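Local coordinates for ESX-5 secretion system protein EccC5 (Mycobacterium tuberculosis, PDB 6J18) that provides, in this C-terminal FtsK-type domain, an ATP-binding part of the ESX-5 type VII secretion system, which secretes EsxN and a number of PE_PGRS and PPE proteins, at residues Q212-P215 / P221-K224; V239-T244 / R258-A263. All coordinates share one frame; numbering follows the deposited sequence.

Contact 1: residues Q212-P215 / P221-K224; sequences QQLP and PLHK
Pro-215 O comes no closer to Pro-221 than 4.1 Å, at CD, and no hydrogen bond crosses between 212-215 and 221-224. The contact therefore rests on apolar side chains, and 149 Å² is buried between the two segments, both sides summed. The two prolines meet through their ring delta carbons, with Pro-215 CD 4.2 Å from Pro-221 CD and the side chains crossing at about a right angle. Leu-214 leaves the backbone toward the other segment. With CG anti to the carbonyl carbon (chi1 -56°) and CD1 continuing the chain outward (chi2 175°), its CD1 methyl lies 3.8 Å from Leu-222 CD1 and 4.0 Å from Leu-222 CG. This second pair also crosses roughly perpendicularly. Leu-214 CB approaches Pro-221 CD at a looser 4.5 Å, linking the leucine and proline pairs. His-223 ND1 hydrogen-bonds to Ser-220 O, and its ring meets Phe-218 edge-to-face, joining 221-224 to the residues just before it. Both segments belong to the loop between strand 203-208 and helix 232-235, and the contact brings together the ends of the five residues that separate them. Pro-221 and Leu-222 also pack on helix 165-180, through Leu-165, Val-168 and Met-172, so 221-224 lies against that helix.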
loop_
_atom_site.group_PDB
_atom_site.type_symbol
_atom_site.label_atom_id
_atom_site.label_comp_id
_atom_site.label_asym_id
_atom_site.label_seq_id
_atom_site.Cartn_x
_atom_site.Cartn_y
_atom_site.Cartn_z
ATOM N N GLN A 212 -3.335 3.539 13.402
ATOM C CA GLN A 212 -4.136 4.004 14.533
ATOM C C GLN A 212 -3.262 4.396 15.722
ATOM O O GLN A 212 -3.704 5.118 16.616
ATOM C CB GLN A 212 -5.145 2.935 14.962
ATOM C CG GLN A 212 -4.531 1.695 15.601
ATOM C CD GLN A 212 -4.053 0.678 14.581
ATOM O OE1 GLN A 212 -4.242 0.852 13.377
ATOM N NE2 GLN A 212 -3.433 -0.394 15.061
ATOM N N GLN A 213 -2.021 3.919 15.730
ATOM C CA GLN A 213 -1.101 4.204 16.824
ATOM C C GLN A 213 -0.476 5.588 16.695
ATOM O O GLN A 213 0.098 6.108 17.651
ATOM C CB GLN A 213 -0.006 3.142 16.885
ATOM C CG GLN A 213 -0.499 1.775 17.314
ATOM C CD GLN A 213 0.634 0.860 17.718
ATOM O OE1 GLN A 213 1.792 1.275 17.761
ATOM N NE2 GLN A 213 0.309 -0.391 18.019
ATOM N N LEU A 214 -0.586 6.177 15.510
ATOM C CA LEU A 214 -0.052 7.513 15.270
ATOM C C LEU A 214 -1.018 8.585 15.762
ATOM O O LEU A 214 -2.228 8.365 15.792
ATOM C CB LEU A 214 0.241 7.712 13.781
ATOM C CG LEU A 214 1.183 6.705 13.121
ATOM C CD1 LEU A 214 1.268 6.958 11.625
ATOM C CD2 LEU A 214 2.562 6.772 13.757
ATOM N N PRO A 215 -0.485 9.750 16.162
ATOM C CA PRO A 215 -1.351 10.873 16.537
ATOM C C PRO A 215 -2.147 11.392 15.341
ATOM O O PRO A 215 -1.596 11.496 14.247
ATOM C CB PRO A 215 -0.362 11.934 17.038
ATOM C CG PRO A 215 0.889 11.180 17.363
ATOM C CD PRO A 215 0.938 10.049 16.388
ATOM N N PRO A 221 2.335 12.826 11.916
ATOM C CA PRO A 221 3.667 12.894 11.307
ATOM C C PRO A 221 3.606 12.711 9.798
ATOM O O PRO A 221 4.553 13.051 9.090
ATOM C CB PRO A 221 4.424 11.731 11.967
ATOM C CG PRO A 221 3.562 11.279 13.112
ATOM C CD PRO A 221 2.165 11.618 12.736
ATOM N N LEU A 222 2.485 12.184 9.317
ATOM C CA LEU A 222 2.317 11.868 7.906
ATOM C C LEU A 222 1.808 13.060 7.099
ATOM O O LEU A 222 1.542 12.934 5.905
ATOM C CB LEU A 222 1.353 10.690 7.744
ATOM C CG LEU A 222 1.715 9.389 8.465
ATOM C CD1 LEU A 222 0.726 8.290 8.110
ATOM C CD2 LEU A 222 3.137 8.960 8.138
ATOM N N HIS A 223 1.679 14.213 7.748
ATOM C CA HIS A 223 1.063 15.374 7.109
ATOM C C HIS A 223 1.908 15.929 5.962
ATOM O O HIS A 223 1.387 16.604 5.074
ATOM C CB HIS A 223 0.794 16.477 8.139
ATOM C CG HIS A 223 2.006 17.274 8.511
ATOM N ND1 HIS A 223 2.896 16.869 9.481
ATOM C CD2 HIS A 223 2.468 18.460 8.048
ATOM C CE1 HIS A 223 3.859 17.767 9.596
ATOM N NE2 HIS A 223 3.622 18.742 8.738
ATOM N N LYS A 224 3.206 15.637 5.974
ATOM C CA LYS A 224 4.108 16.143 4.943
ATOM C C LYS A 224 4.007 15.363 3.631
ATOM O O LYS A 224 4.474 15.826 2.591
ATOM C CB LYS A 224 5.556 16.126 5.440
ATOM C CG LYS A 224 5.914 17.284 6.360
ATOM C CD LYS A 224 7.409 17.322 6.641
ATOM C CE LYS A 224 7.776 18.481 7.557
ATOM N NZ LYS A 224 9.189 18.399 8.024
#

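Contact 2: residues V239-T244 / R258-A263; sequences VIVTRT and RALHQA
Leu-260 reaches from the helix with one methyl, CD1, and touches two valines of the strand. The distances are 4.1 Å from Leu-260 CD1 to Val-239 CG1 and 4.3 Å from Leu-260 CD1 to Val-241 CG2. These valines are two apart and project from the same side of the strand, with Val-239 CG1 3.6 Å from Val-241 CG2, so the leucine methyl meets both at once. Val-239 places CG1 opposite its backbone N (chi1 -178°), which turns that methyl to the leucine. All three side chains are buried, and only 104 Å² is covered between the segments. In the next shell, Leu-260 also packs on Met-97 and Val-239 on Met-256. Backbone bonds of Val-239 and Val-241 to Leu-96, and of Val-241 to Val-98, fix the strand beside 96-100. Ile-240 and Thr-242, alternating with the valines, pack instead on helix 106-120. Strand 237-244 thus runs parallel between strands 96-100 and 203-208, as in the core sheet of a RecA-like P-loop ATPase, with helix 255-262 on one face and helix 106-120 on the other.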
loop_
_atom_site.group_PDB
_atom_site.type_symbol
_atom_site.label_atom_id
_atom_site.label_comp_id
_atom_site.label_asym_id
_atom_site.label_seq_id
_atom_site.Cartn_x
_atom_site.Cartn_y
_atom_site.Cartn_z
ATOM N N VAL A 239 1.136 4.813 -1.581
ATOM C CA VAL A 239 0.844 4.779 -0.154
ATOM C C VAL A 239 -0.050 3.590 0.188
ATOM O O VAL A 239 -1.179 3.490 -0.290
ATOM C CB VAL A 239 0.169 6.079 0.317
ATOM C CG1 VAL A 239 -0.074 6.033 1.814
ATOM C CG2 VAL A 239 1.028 7.284 -0.047
ATOM N N ILE A 240 0.470 2.690 1.015
ATOM C CA ILE A 240 -0.258 1.489 1.408
ATOM C C ILE A 240 -0.352 1.421 2.932
ATOM O O ILE A 240 0.658 1.265 3.618
ATOM C CB ILE A 240 0.416 0.220 0.859
ATOM C CG1 ILE A 240 0.600 0.335 -0.657
ATOM C CG2 ILE A 240 -0.415 -1.004 1.187
ATOM C CD1 ILE A 240 1.373 -0.810 -1.271
ATOM N N VAL A 241 -1.571 1.545 3.453
ATOM C CA VAL A 241 -1.787 1.724 4.888
ATOM C C VAL A 241 -2.822 0.750 5.456
ATOM O O VAL A 241 -3.811 0.429 4.796
ATOM C CB VAL A 241 -2.245 3.177 5.192
ATOM C CG1 VAL A 241 -2.478 3.380 6.677
ATOM C CG2 VAL A 241 -1.222 4.177 4.681
ATOM N N THR A 242 -2.585 0.278 6.678
ATOM C CA THR A 242 -3.574 -0.521 7.394
ATOM C C THR A 242 -4.016 0.166 8.683
ATOM O O THR A 242 -3.266 0.941 9.277
ATOM C CB THR A 242 -3.041 -1.923 7.747
ATOM O OG1 THR A 242 -2.058 -1.817 8.784
ATOM C CG2 THR A 242 -2.433 -2.591 6.525
ATOM N N ARG A 243 -5.242 -0.124 9.108
ATOM C CA ARG A 243 -5.759 0.386 10.373
ATOM C C ARG A 243 -6.758 -0.592 10.973
ATOM O O ARG A 243 -7.531 -1.217 10.250
ATOM C CB ARG A 243 -6.423 1.751 10.183
ATOM C CG ARG A 243 -6.806 2.432 11.492
ATOM C CD ARG A 243 -7.806 3.555 11.276
ATOM N NE ARG A 243 -8.035 4.320 12.499
ATOM C CZ ARG A 243 -8.823 3.926 13.495
ATOM N NH1 ARG A 243 -9.463 2.766 13.423
ATOM N NH2 ARG A 243 -8.968 4.692 14.568
ATOM N N THR A 244 -6.738 -0.724 12.296
ATOM C CA THR A 244 -7.743 -1.519 12.991
ATOM C C THR A 244 -9.127 -0.917 12.757
ATOM O O THR A 244 -9.267 0.297 12.614
ATOM C CB THR A 244 -7.457 -1.610 14.499
ATOM O OG1 THR A 244 -7.175 -0.303 15.014
ATOM C CG2 THR A 244 -6.260 -2.513 14.756
ATOM N N ARG A 258 -7.924 10.645 5.038
ATOM C CA ARG A 258 -8.850 11.535 4.347
ATOM C C ARG A 258 -8.397 11.801 2.917
ATOM O O ARG A 258 -9.203 11.807 1.989
ATOM C CB ARG A 258 -8.984 12.855 5.108
ATOM C CG ARG A 258 -9.780 13.923 4.373
ATOM C CD ARG A 258 -9.874 15.242 5.150
ATOM N NE ARG A 258 -8.924 15.344 6.257
ATOM C CZ ARG A 258 -9.198 15.035 7.523
ATOM N NH1 ARG A 258 -10.412 14.625 7.862
ATOM N NH2 ARG A 258 -8.261 15.156 8.453
ATOM N N ALA A 259 -7.098 12.021 2.751
ATOM C CA ALA A 259 -6.526 12.277 1.434
ATOM C C ALA A 259 -6.649 11.045 0.543
ATOM O O ALA A 259 -6.890 11.159 -0.658
ATOM C CB ALA A 259 -5.069 12.699 1.558
ATOM N N LEU A 260 -6.484 9.869 1.138
ATOM C CA LEU A 260 -6.599 8.622 0.395
ATOM C C LEU A 260 -8.042 8.377 -0.037
ATOM O O LEU A 260 -8.292 7.859 -1.125
ATOM C CB LEU A 260 -6.080 7.449 1.229
ATOM C CG LEU A 260 -4.557 7.389 1.389
ATOM C CD1 LEU A 260 -4.148 6.278 2.342
ATOM C CD2 LEU A 260 -3.880 7.218 0.037
ATOM N N HIS A 261 -8.992 8.756 0.813
ATOM C CA HIS A 261 -10.405 8.622 0.475
ATOM C C HIS A 261 -10.784 9.612 -0.622
ATOM O O HIS A 261 -11.565 9.292 -1.516
ATOM C CB HIS A 261 -11.284 8.835 1.709
ATOM C CG HIS A 261 -12.748 8.654 1.447
ATOM N ND1 HIS A 261 -13.229 7.955 0.359
ATOM C CD2 HIS A 261 -13.837 9.084 2.125
ATOM C CE1 HIS A 261 -14.549 7.963 0.381
ATOM N NE2 HIS A 261 -14.944 8.641 1.444
ATOM N N GLN A 262 -10.222 10.814 -0.547
ATOM C CA GLN A 262 -10.469 11.838 -1.555
ATOM C C GLN A 262 -9.890 11.429 -2.905
ATOM O O GLN A 262 -10.395 11.826 -3.954
ATOM C CB GLN A 262 -9.884 13.181 -1.115
ATOM C CG GLN A 262 -10.832 14.031 -0.284
ATOM C CD GLN A 262 -10.182 15.304 0.220
ATOM O OE1 GLN A 262 -9.025 15.591 -0.092
ATOM N NE2 GLN A 262 -10.924 16.077 1.004
ATOM N N ALA A 263 -8.828 10.631 -2.871
ATOM C CA ALA A 263 -8.206 10.129 -4.091
ATOM C C ALA A 263 -8.870 8.834 -4.551
ATOM O O ALA A 263 -8.416 8.199 -5.503
ATOM C CB ALA A 263 -6.716 9.915 -3.876
#

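Contact 1 and contact 2 follow one another along the chain, their centres 12 Å apart. They are joined by a probable hydrogen bond from Thr-244 N to Gln-212 OE1 (3.1 Å), which ties the end of segment 239-244 to the start of 212-215. Ile-211 adds a second bridge, touching Leu-222 of contact 1 and Val-241 of contact 2. The packing residues lie back from the nucleotide: the Leu-214 side chain is about 14 Å from bound ATP and from the magnesium ion, that of Val-241 about 12 Å from each. Thr-244, at the far end of 239-244, touches Arg-106, which is predicted to bind ATP and lies about 9 Å from Val-241, side chain to side chain.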